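Hypothetical conserved protein (Geobacillus kaustophilus, PDB 2QYH) is of uncharacterised function but belongs to the haloacid dehalogenase-like hydrolases and is probably a magnesium-dependent phosphatase. Local coordinates at residues D[70-75]-D[189-194]; D[85-90]-D[136-141]; D[91-96]-D[160-165]. All coordinates share one frame; numbering follows the deposited sequence.

Contact 1 (D[70-75]-D[189-194])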
loop_
_atom_site.group_PDB
_atom_site.type_symbol
_atom_site.label_atom_id
_atom_site.label_comp_id
_atom_site.label_asym_id
_atom_site.label_seq_id
_atom_site.Cartn_x
_atom_site.Cartn_y
_atom_site.Cartn_z
ATOM N N VAL D 70 17.390 4.933 -5.565
ATOM C CA VAL D 70 17.102 6.153 -4.826
ATOM C C VAL D 70 16.304 7.155 -5.644
ATOM O O VAL D 70 16.712 7.539 -6.737
ATOM C CB VAL D 70 18.415 6.810 -4.379
ATOM C CG1 VAL D 70 18.131 8.011 -3.477
ATOM C CG2 VAL D 70 19.288 5.775 -3.679
ATOM N N VAL D 71 15.177 7.596 -5.099
ATOM C CA VAL D 71 14.310 8.539 -5.794
ATOM C C VAL D 71 14.172 9.869 -5.054
ATOM O O VAL D 71 14.048 9.897 -3.832
ATOM C CB VAL D 71 12.886 7.938 -5.973
ATOM C CG1 VAL D 71 11.989 8.929 -6.698
ATOM C CG2 VAL D 71 12.961 6.619 -6.720
ATOM N N PHE D 72 14.185 10.972 -5.796
ATOM C CA PHE D 72 14.022 12.298 -5.196
ATOM C C PHE D 72 12.856 13.045 -5.852
ATOM O O PHE D 72 12.858 13.273 -7.058
ATOM C CB PHE D 72 15.297 13.132 -5.343
ATOM C CG PHE D 72 15.149 14.533 -4.844
ATOM C CD1 PHE D 72 14.939 14.783 -3.492
ATOM C CD2 PHE D 72 15.166 15.602 -5.728
ATOM C CE1 PHE D 72 14.746 16.084 -3.028
ATOM C CE2 PHE D 72 14.972 16.906 -5.274
ATOM C CZ PHE D 72 14.762 17.148 -3.921
ATOM N N GLU D 73 11.866 13.430 -5.053
ATOM C CA GLU D 73 10.686 14.131 -5.559
ATOM C C GLU D 73 10.110 13.457 -6.807
ATOM O O GLU D 73 9.841 14.120 -7.805
ATOM C CB GLU D 73 11.011 15.590 -5.894
ATOM C CG GLU D 73 11.551 16.410 -4.741
ATOM C CD GLU D 73 11.537 17.908 -5.025
ATOM O OE1 GLU D 73 11.883 18.309 -6.160
ATOM O OE2 GLU D 73 11.190 18.685 -4.109
ATOM N N GLY D 74 9.940 12.139 -6.755
ATOM C CA GLY D 74 9.378 11.428 -7.885
ATOM C C GLY D 74 10.315 10.977 -8.992
ATOM O O GLY D 74 9.904 10.196 -9.842
ATOM N N ASN D 75 11.563 11.435 -9.003
ATOM C CA ASN D 75 12.486 11.036 -10.062
ATOM C C ASN D 75 13.696 10.267 -9.559
ATOM O O ASN D 75 14.267 10.603 -8.524
ATOM C CB ASN D 75 12.949 12.267 -10.838
ATOM C CG ASN D 75 11.787 13.069 -11.389
ATOM O OD1 ASN D 75 10.939 12.539 -12.107
ATOM N ND2 ASN D 75 11.742 14.352 -11.054
ATOM N N ARG D 189 24.033 8.477 1.510
ATOM C CA ARG D 189 25.214 9.277 1.227
ATOM C C ARG D 189 25.155 9.978 -0.132
ATOM O O ARG D 189 25.528 11.144 -0.224
ATOM C CB ARG D 189 26.485 8.437 1.321
ATOM C CG ARG D 189 27.750 9.269 1.192
ATOM C CD ARG D 189 28.969 8.473 1.603
ATOM N NE ARG D 189 29.851 8.144 0.487
ATOM C CZ ARG D 189 29.467 7.517 -0.620
ATOM N NH1 ARG D 189 28.205 7.150 -0.777
ATOM N NH2 ARG D 189 30.352 7.235 -1.565
HETATM N N MSE D 190 24.701 9.301 -1.188
HETATM C CA MSE D 190 24.632 9.995 -2.477
HETATM C C MSE D 190 23.384 10.809 -2.650
HETATM O O MSE D 190 23.351 11.731 -3.457
HETATM C CB MSE D 190 24.740 9.061 -3.667
HETATM C CG MSE D 190 24.736 7.624 -3.347
HETATM SE SE MSE D 190 26.081 6.852 -4.461
HETATM C CE MSE D 190 26.965 8.433 -5.153
HETATM N N MSE D 191 22.337 10.445 -1.927
HETATM C CA MSE D 191 21.137 11.231 -2.005
HETATM C C MSE D 191 21.596 12.636 -1.599
HETATM O O MSE D 191 21.389 13.606 -2.338
HETATM C CB MSE D 191 20.097 10.721 -1.021
HETATM C CG MSE D 191 19.018 11.737 -0.723
HETATM SE SE MSE D 191 17.326 11.336 -1.527
HETATM C CE MSE D 191 17.571 12.195 -3.227
ATOM N N ILE D 192 22.262 12.730 -0.441
ATOM C CA ILE D 192 22.723 14.019 0.061
ATOM C C ILE D 192 23.881 14.618 -0.725
ATOM O O ILE D 192 24.069 15.838 -0.734
ATOM C CB ILE D 192 23.095 13.952 1.566
ATOM C CG1 ILE D 192 24.357 13.113 1.772
ATOM C CG2 ILE D 192 21.925 13.367 2.354
ATOM C CD1 ILE D 192 24.817 13.045 3.208
ATOM N N GLU D 193 24.657 13.772 -1.389
ATOM C CA GLU D 193 25.764 14.260 -2.194
ATOM C C GLU D 193 25.166 14.936 -3.420
ATOM O O GLU D 193 25.522 16.062 -3.751
ATOM C CB GLU D 193 26.661 13.104 -2.617
ATOM C CG GLU D 193 27.966 13.039 -1.860
ATOM C CD GLU D 193 28.768 11.792 -2.189
ATOM O OE1 GLU D 193 28.842 11.423 -3.388
ATOM O OE2 GLU D 193 29.331 11.189 -1.248
ATOM N N LYS D 194 24.233 14.248 -4.073
ATOM C CA LYS D 194 23.580 14.774 -5.263
ATOM C C LYS D 194 22.733 16.002 -4.937
ATOM O O LYS D 194 22.678 16.947 -5.723
ATOM C CB LYS D 194 22.680 13.710 -5.912
ATOM C CG LYS D 194 23.357 12.409 -6.333
ATOM C CD LYS D 194 24.417 12.617 -7.399
ATOM C CE LYS D 194 24.755 11.308 -8.116
ATOM N NZ LYS D 194 25.165 10.212 -7.192
#
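Two side chains of the strand, Val70 and Phe72, and one of the helix, Met191, come together with a gamma carbon anti to the backbone nitrogen in each: CG1 in Val70, CG in Phe72 and CG in Met191 (chi1 161°). Met191, present as selenomethionine, then bends at chi2 and again at chi3, and this double bend carries its end to the strand although its first bond does not aim there. The selenium comes down on the valine, with SE 3.9 Å from Val70 CG1. The terminal methyl goes on to the phenylalanine, where Met191 CE is 3.7 Å from Phe72 CG and the side chains cross at nearly a right angle, the methyl approaching the ring obliquely. Strand alternation decides who takes part: Val70 and Phe72 point to the helix, while Val71 points away and touches Phe62 on strand 62-64. The setting is the α/β core of the haloacid dehalogenase fold, in which helix 184-195 lies against the mixed sheet near one of its edges. The axes of 70-72 and 189-194 come within 9.5 Å and cross at -35°. A type I' turn from Phe72 to Asn75 closes a tight hairpin with strand 75-79, held by paired backbone bonds between Phe72 and Asn75. Leu77 of that strand also touches both Phe72 and Met191, and Tyr38 meets the Phe72 ring edge-to-face.

Contact 2 (D[85-90]-D[136-141]); sequences EKVRAL and LYYENK
Arg88 holds Glu139 side-on with two nitrogens, one to each carboxylate oxygen, in a salt bridge that ties helix 84-96 to the short, weakly bonded helix 137-140. Arg88 NE donates to Glu139 OE2 over 3.0 Å, and the bond is nearly straight at 164°. The oxygen sits at the guanidinium edge, in its plane, and is approached on its syn side. The second bond, from Arg88 NH2 to Glu139 OE1 at 2.9 Å, uses the syn lone pair but is more bent; the two flat groups are turned 34° from each other, and OE1 is tilted from the guanidinium plane. A bend at chi3 of the arginine (-53°) and another at chi2 of the glutamate bring the carboxylate to the NE/NH2 edge of the guanidinium. Tyr138 lies beneath this bridge. Its hydroxyl reaches the arginine stem, Tyr138 OH being 3.4 Å from Arg88 CG, and Tyr138 CE2 comes within 3.4 Å of Arg88 CA, an oblique approach to the helix backbone. Nearer the root of the ring, Val87 CG1 is 3.5 Å from Tyr138 CD2; valine and tyrosine lie alongside, pointing opposite ways. Glu139 CG rests over one face of the same ring. Further in, Phe103 of the antiparallel cap sheet touches both Val87 and Tyr138, so the contact runs from the partly exposed salt bridge to buried Val87 and Tyr138. With two bonds between opposite charges, the pair fixes the rotation of the guanidinium and probably keeps both groups ionised, while the aliphatic part of Arg88 serves the tyrosine as an apolar surface.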
loop_
_atom_site.group_PDB
_atom_site.type_symbol
_atom_site.label_atom_id
_atom_site.label_comp_id
_atom_site.label_asym_id
_atom_site.label_seq_id
_atom_site.Cartn_x
_atom_site.Cartn_y
_atom_site.Cartn_z
ATOM N N GLU D 85 25.410 -10.538 -15.296
ATOM C CA GLU D 85 26.328 -11.660 -15.455
ATOM C C GLU D 85 26.299 -12.541 -14.204
ATOM O O GLU D 85 26.053 -13.748 -14.276
ATOM C CB GLU D 85 27.743 -11.123 -15.669
ATOM C CG GLU D 85 28.829 -12.176 -15.749
ATOM C CD GLU D 85 30.181 -11.629 -15.332
ATOM O OE1 GLU D 85 30.552 -10.535 -15.810
ATOM O OE2 GLU D 85 30.872 -12.295 -14.529
ATOM N N LYS D 86 26.552 -11.920 -13.057
ATOM C CA LYS D 86 26.573 -12.631 -11.790
ATOM C C LYS D 86 25.200 -13.130 -11.357
ATOM O O LYS D 86 25.096 -14.163 -10.692
ATOM C CB LYS D 86 27.188 -11.743 -10.710
ATOM C CG LYS D 86 28.672 -11.464 -10.935
ATOM C CD LYS D 86 29.476 -12.757 -10.944
ATOM C CE LYS D 86 30.934 -12.529 -11.321
ATOM N NZ LYS D 86 31.697 -13.811 -11.394
ATOM N N VAL D 87 24.148 -12.406 -11.727
ATOM C CA VAL D 87 22.797 -12.831 -11.380
ATOM C C VAL D 87 22.518 -14.162 -12.083
ATOM O O VAL D 87 21.958 -15.084 -11.488
ATOM C CB VAL D 87 21.728 -11.784 -11.811
ATOM C CG1 VAL D 87 20.334 -12.344 -11.610
ATOM C CG2 VAL D 87 21.885 -10.509 -10.987
ATOM N N ARG D 88 22.926 -14.262 -13.348
ATOM C CA ARG D 88 22.727 -15.484 -14.122
ATOM C C ARG D 88 23.458 -16.679 -13.505
ATOM O O ARG D 88 22.882 -17.759 -13.378
ATOM C CB ARG D 88 23.201 -15.289 -15.561
ATOM C CG ARG D 88 22.893 -16.472 -16.452
ATOM C CD ARG D 88 23.402 -16.272 -17.868
ATOM N NE ARG D 88 22.934 -15.019 -18.453
ATOM C CZ ARG D 88 23.690 -13.933 -18.587
ATOM N NH1 ARG D 88 24.956 -13.949 -18.179
ATOM N NH2 ARG D 88 23.184 -12.828 -19.129
ATOM N N ALA D 89 24.720 -16.486 -13.125
ATOM C CA ALA D 89 25.513 -17.556 -12.514
ATOM C C ALA D 89 24.882 -18.045 -11.211
ATOM O O ALA D 89 24.728 -19.250 -10.997
ATOM C CB ALA D 89 26.946 -17.073 -12.245
ATOM N N LEU D 90 24.525 -17.101 -10.343
ATOM C CA LEU D 90 23.912 -17.420 -9.059
ATOM C C LEU D 90 22.632 -18.231 -9.260
ATOM O O LEU D 90 22.367 -19.176 -8.520
ATOM C CB LEU D 90 23.583 -16.133 -8.297
ATOM C CG LEU D 90 23.668 -16.174 -6.767
ATOM C CD1 LEU D 90 23.144 -14.868 -6.202
ATOM C CD2 LEU D 90 22.871 -17.339 -6.215
ATOM N N LEU D 136 13.597 -16.139 -16.250
ATOM C CA LEU D 136 14.534 -15.295 -16.978
ATOM C C LEU D 136 14.222 -13.808 -16.915
ATOM O O LEU D 136 14.634 -13.054 -17.795
ATOM C CB LEU D 136 14.590 -15.735 -18.443
ATOM C CG LEU D 136 14.987 -17.195 -18.693
ATOM C CD1 LEU D 136 14.912 -17.492 -20.179
ATOM C CD2 LEU D 136 16.392 -17.450 -18.157
ATOM N N TYR D 137 13.516 -13.384 -15.870
ATOM C CA TYR D 137 13.140 -11.981 -15.719
ATOM C C TYR D 137 14.340 -11.037 -15.655
ATOM O O TYR D 137 14.300 -9.931 -16.193
ATOM C CB TYR D 137 12.271 -11.811 -14.471
ATOM C CG TYR D 137 11.659 -10.437 -14.340
ATOM C CD1 TYR D 137 12.210 -9.481 -13.490
ATOM C CD2 TYR D 137 10.542 -10.083 -15.089
ATOM C CE1 TYR D 137 11.662 -8.204 -13.388
ATOM C CE2 TYR D 137 9.984 -8.812 -14.998
ATOM C CZ TYR D 137 10.548 -7.873 -14.148
ATOM O OH TYR D 137 10.003 -6.608 -14.065
ATOM N N TYR D 138 15.408 -11.490 -15.009
ATOM C CA TYR D 138 16.620 -10.689 -14.861
ATOM C C TYR D 138 17.375 -10.470 -16.170
ATOM O O TYR D 138 18.165 -9.532 -16.292
ATOM C CB TYR D 138 17.568 -11.350 -13.856
ATOM C CG TYR D 138 18.121 -12.675 -14.327
ATOM C CD1 TYR D 138 17.372 -13.847 -14.218
ATOM C CD2 TYR D 138 19.387 -12.754 -14.909
ATOM C CE1 TYR D 138 17.870 -15.068 -14.679
ATOM C CE2 TYR D 138 19.894 -13.970 -15.376
ATOM C CZ TYR D 138 19.131 -15.123 -15.256
ATOM O OH TYR D 138 19.628 -16.324 -15.710
ATOM N N GLU D 139 17.134 -11.338 -17.144
ATOM C CA GLU D 139 17.812 -11.250 -18.432
ATOM C C GLU D 139 17.451 -10.020 -19.269
ATOM O O GLU D 139 18.265 -9.541 -20.057
ATOM C CB GLU D 139 17.541 -12.526 -19.239
ATOM C CG GLU D 139 18.091 -13.795 -18.590
ATOM C CD GLU D 139 19.576 -14.006 -18.854
ATOM O OE1 GLU D 139 20.320 -13.004 -18.938
ATOM O OE2 GLU D 139 20.001 -15.178 -18.967
ATOM N N ASN D 140 16.246 -9.497 -19.091
ATOM C CA ASN D 140 15.808 -8.342 -19.869
ATOM C C ASN D 140 15.347 -7.151 -19.026
ATOM O O ASN D 140 14.895 -6.136 -19.558
ATOM C CB ASN D 140 14.694 -8.783 -20.812
ATOM C CG ASN D 140 13.896 -9.946 -20.254
ATOM O OD1 ASN D 140 13.302 -9.847 -19.178
ATOM N ND2 ASN D 140 13.887 -11.061 -20.977
ATOM N N LYS D 141 15.467 -7.278 -17.711
ATOM C CA LYS D 141 15.065 -6.214 -16.798
ATOM C C LYS D 141 16.176 -5.934 -15.802
ATOM O O LYS D 141 16.964 -6.822 -15.482
ATOM C CB LYS D 141 13.807 -6.621 -16.022
ATOM C CG LYS D 141 12.509 -6.556 -16.800
ATOM C CD LYS D 141 12.220 -5.131 -17.241
ATOM C CE LYS D 141 10.829 -5.003 -17.841
ATOM N NZ LYS D 141 9.769 -5.384 -16.858
#

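Contact 3 (D[91-96]-D[160-165])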
loop_
_atom_site.group_PDB
_atom_site.type_symbol
_atom_site.label_atom_id
_atom_site.label_comp_id
_atom_site.label_asym_id
_atom_site.label_seq_id
_atom_site.Cartn_x
_atom_site.Cartn_y
_atom_site.Cartn_z
ATOM N N THR D 91 21.842 -17.856 -10.262
ATOM C CA THR D 91 20.589 -18.547 -10.542
ATOM C C THR D 91 20.843 -19.987 -10.988
ATOM O O THR D 91 20.212 -20.928 -10.491
ATOM C CB THR D 91 19.779 -17.821 -11.644
ATOM O OG1 THR D 91 19.619 -16.444 -11.291
ATOM C CG2 THR D 91 18.399 -18.449 -11.792
ATOM N N GLU D 92 21.772 -20.157 -11.922
ATOM C CA GLU D 92 22.085 -21.487 -12.422
ATOM C C GLU D 92 22.672 -22.364 -11.330
ATOM O O GLU D 92 22.209 -23.483 -11.117
ATOM C CB GLU D 92 23.034 -21.395 -13.615
ATOM C CG GLU D 92 22.313 -21.042 -14.909
ATOM C CD GLU D 92 23.256 -20.648 -16.029
ATOM O OE1 GLU D 92 24.250 -21.371 -16.254
ATOM O OE2 GLU D 92 22.998 -19.619 -16.690
ATOM N N GLU D 93 23.674 -21.853 -10.626
ATOM C CA GLU D 93 24.293 -22.624 -9.557
ATOM C C GLU D 93 23.265 -22.995 -8.484
ATOM O O GLU D 93 23.197 -24.148 -8.054
ATOM C CB GLU D 93 25.459 -21.845 -8.933
ATOM C CG GLU D 93 26.139 -22.582 -7.780
ATOM C CD GLU D 93 27.426 -21.918 -7.318
ATOM O OE1 GLU D 93 27.908 -22.261 -6.215
ATOM O OE2 GLU D 93 27.962 -21.063 -8.056
ATOM N N ALA D 94 22.458 -22.023 -8.066
ATOM C CA ALA D 94 21.437 -22.254 -7.047
ATOM C C ALA D 94 20.387 -23.258 -7.526
ATOM O O ALA D 94 19.937 -24.110 -6.756
ATOM C CB ALA D 94 20.766 -20.938 -6.674
ATOM N N HIS D 95 19.993 -23.141 -8.794
ATOM C CA HIS D 95 19.005 -24.041 -9.385
ATOM C C HIS D 95 19.500 -25.488 -9.303
ATOM O O HIS D 95 18.708 -26.422 -9.150
ATOM C CB HIS D 95 18.753 -23.650 -10.846
ATOM C CG HIS D 95 17.814 -24.567 -11.566
ATOM N ND1 HIS D 95 18.124 -25.881 -11.847
ATOM C CD2 HIS D 95 16.569 -24.362 -12.057
ATOM C CE1 HIS D 95 17.112 -26.445 -12.480
ATOM N NE2 HIS D 95 16.156 -25.546 -12.621
ATOM N N LYS D 96 20.817 -25.662 -9.401
ATOM C CA LYS D 96 21.428 -26.981 -9.328
ATOM C C LYS D 96 21.165 -27.616 -7.968
ATOM O O LYS D 96 21.064 -28.838 -7.856
ATOM C CB LYS D 96 22.936 -26.885 -9.555
ATOM C CG LYS D 96 23.331 -26.310 -10.905
ATOM C CD LYS D 96 24.846 -26.319 -11.073
ATOM C CE LYS D 96 25.280 -25.542 -12.309
ATOM N NZ LYS D 96 24.656 -26.056 -13.560
ATOM N N ARG D 160 30.611 -17.782 -0.429
ATOM C CA ARG D 160 31.987 -17.994 -0.875
ATOM C C ARG D 160 32.219 -17.819 -2.378
ATOM O O ARG D 160 33.204 -17.205 -2.789
ATOM C CB ARG D 160 32.432 -19.401 -0.482
ATOM C CG ARG D 160 33.845 -19.507 0.055
ATOM C CD ARG D 160 33.882 -19.175 1.536
ATOM N NE ARG D 160 33.817 -17.741 1.793
ATOM C CZ ARG D 160 33.497 -17.208 2.968
ATOM N NH1 ARG D 160 33.202 -17.992 3.999
ATOM N NH2 ARG D 160 33.485 -15.892 3.116
ATOM N N ASN D 161 31.323 -18.363 -3.198
ATOM C CA ASN D 161 31.482 -18.277 -4.646
ATOM C C ASN D 161 31.048 -16.962 -5.264
ATOM O O ASN D 161 31.336 -16.705 -6.433
ATOM C CB ASN D 161 30.723 -19.410 -5.343
ATOM C CG ASN D 161 31.177 -20.785 -4.890
ATOM O OD1 ASN D 161 32.360 -21.006 -4.620
ATOM N ND2 ASN D 161 30.237 -21.721 -4.820
ATOM N N TYR D 162 30.360 -16.127 -4.494
ATOM C CA TYR D 162 29.888 -14.856 -5.029
ATOM C C TYR D 162 30.189 -13.679 -4.130
ATOM O O TYR D 162 29.291 -13.107 -3.517
ATOM C CB TYR D 162 28.389 -14.938 -5.293
ATOM C CG TYR D 162 28.041 -15.942 -6.362
ATOM C CD1 TYR D 162 28.013 -15.575 -7.707
ATOM C CD2 TYR D 162 27.771 -17.270 -6.030
ATOM C CE1 TYR D 162 27.722 -16.505 -8.697
ATOM C CE2 TYR D 162 27.483 -18.208 -7.007
ATOM C CZ TYR D 162 27.457 -17.820 -8.338
ATOM O OH TYR D 162 27.147 -18.747 -9.305
ATOM N N PRO D 163 31.470 -13.304 -4.035
ATOM C CA PRO D 163 31.877 -12.174 -3.199
ATOM C C PRO D 163 31.380 -10.830 -3.736
ATOM O O PRO D 163 31.516 -9.807 -3.068
ATOM C CB PRO D 163 33.402 -12.282 -3.193
ATOM C CG PRO D 163 33.698 -12.907 -4.534
ATOM C CD PRO D 163 32.645 -13.980 -4.614
ATOM N N GLU D 164 30.812 -10.834 -4.942
ATOM C CA GLU D 164 30.287 -9.603 -5.529
ATOM C C GLU D 164 28.886 -9.307 -5.001
ATOM O O GLU D 164 28.320 -8.240 -5.256
ATOM C CB GLU D 164 30.271 -9.674 -7.061
ATOM C CG GLU D 164 30.027 -11.046 -7.637
ATOM C CD GLU D 164 31.297 -11.868 -7.708
ATOM O OE1 GLU D 164 32.240 -11.427 -8.398
ATOM O OE2 GLU D 164 31.352 -12.945 -7.079
ATOM N N PHE D 165 28.330 -10.266 -4.267
ATOM C CA PHE D 165 27.016 -10.098 -3.661
ATOM C C PHE D 165 27.171 -10.203 -2.148
ATOM O O PHE D 165 28.193 -10.676 -1.655
ATOM C CB PHE D 165 26.042 -11.184 -4.117
ATOM C CG PHE D 165 25.666 -11.108 -5.563
ATOM C CD1 PHE D 165 25.446 -9.881 -6.178
ATOM C CD2 PHE D 165 25.480 -12.272 -6.303
ATOM C CE1 PHE D 165 25.045 -9.812 -7.512
ATOM C CE2 PHE D 165 25.080 -12.213 -7.630
ATOM C CZ PHE D 165 24.861 -10.976 -8.236
#
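Glu93 leaves helix 84-96 with CG opposite its backbone nitrogen (chi1 179°) and stays extended beyond, a straight reach to Asn161 and Tyr162 where helix 156-161 gives out. At its root, CB lies 3.5 Å from Tyr162 OH, and the tyrosine runs alongside the glutamate in the opposite direction. CG carries the chain on to CD, which comes 3.7 Å from Tyr162 CE2. The two carboxylate oxygens then part company. OE1 accepts a hydrogen bond from Asn161 ND2 at 2.8 Å through its syn lone pair, a bent bond of 135° that reaches the amide from outside its plane. OE2 accepts a hydrogen bond from the Tyr162 hydroxyl, with OH to OE2 again 2.8 Å. It lies at the edge of the ring, and the hydroxyl meets it on the anti side, 34° out of the carboxylate plane. With a neutral donor on each oxygen, the carboxylate is held against rotation and its negative charge is probably stabilised. The tyrosine is buried and the asparagine exposed, which sets the carboxylate between interior and solvent. Tyr162 begins a type I turn into strand 165-171, and Phe165 at its end packs under helix 84-96, while Thr91 and Ala94 rest on strand 101-104. Such helices linked to one another over an antiparallel sheet are the α/β arrangement expected of the cap of Cof-type haloacid dehalogenase phosphatases.

How the contacts relate
The three contacts fall into two groups that match the two-part build of a capped haloacid dehalogenase. Contact 1 belongs to the core with its mixed sheet; contacts 2 and 3 belong to the cap with its five-stranded antiparallel sheet, and their centres lie about 26 and 31 Å from that of contact 1. Along the chain both cap contacts fall between 70-75 and 189-194, as expected for a cap inserted into the core. Contacts 2 and 3, with centres about 11 Å apart, use successive turns of helix 84-96, and their segments alternate in sequence. They touch directly: Ala89 O lies 3.0 Å from Tyr162 OH, a probable hydrogen bond that would compete with Glu93 for the hydroxyl's single proton.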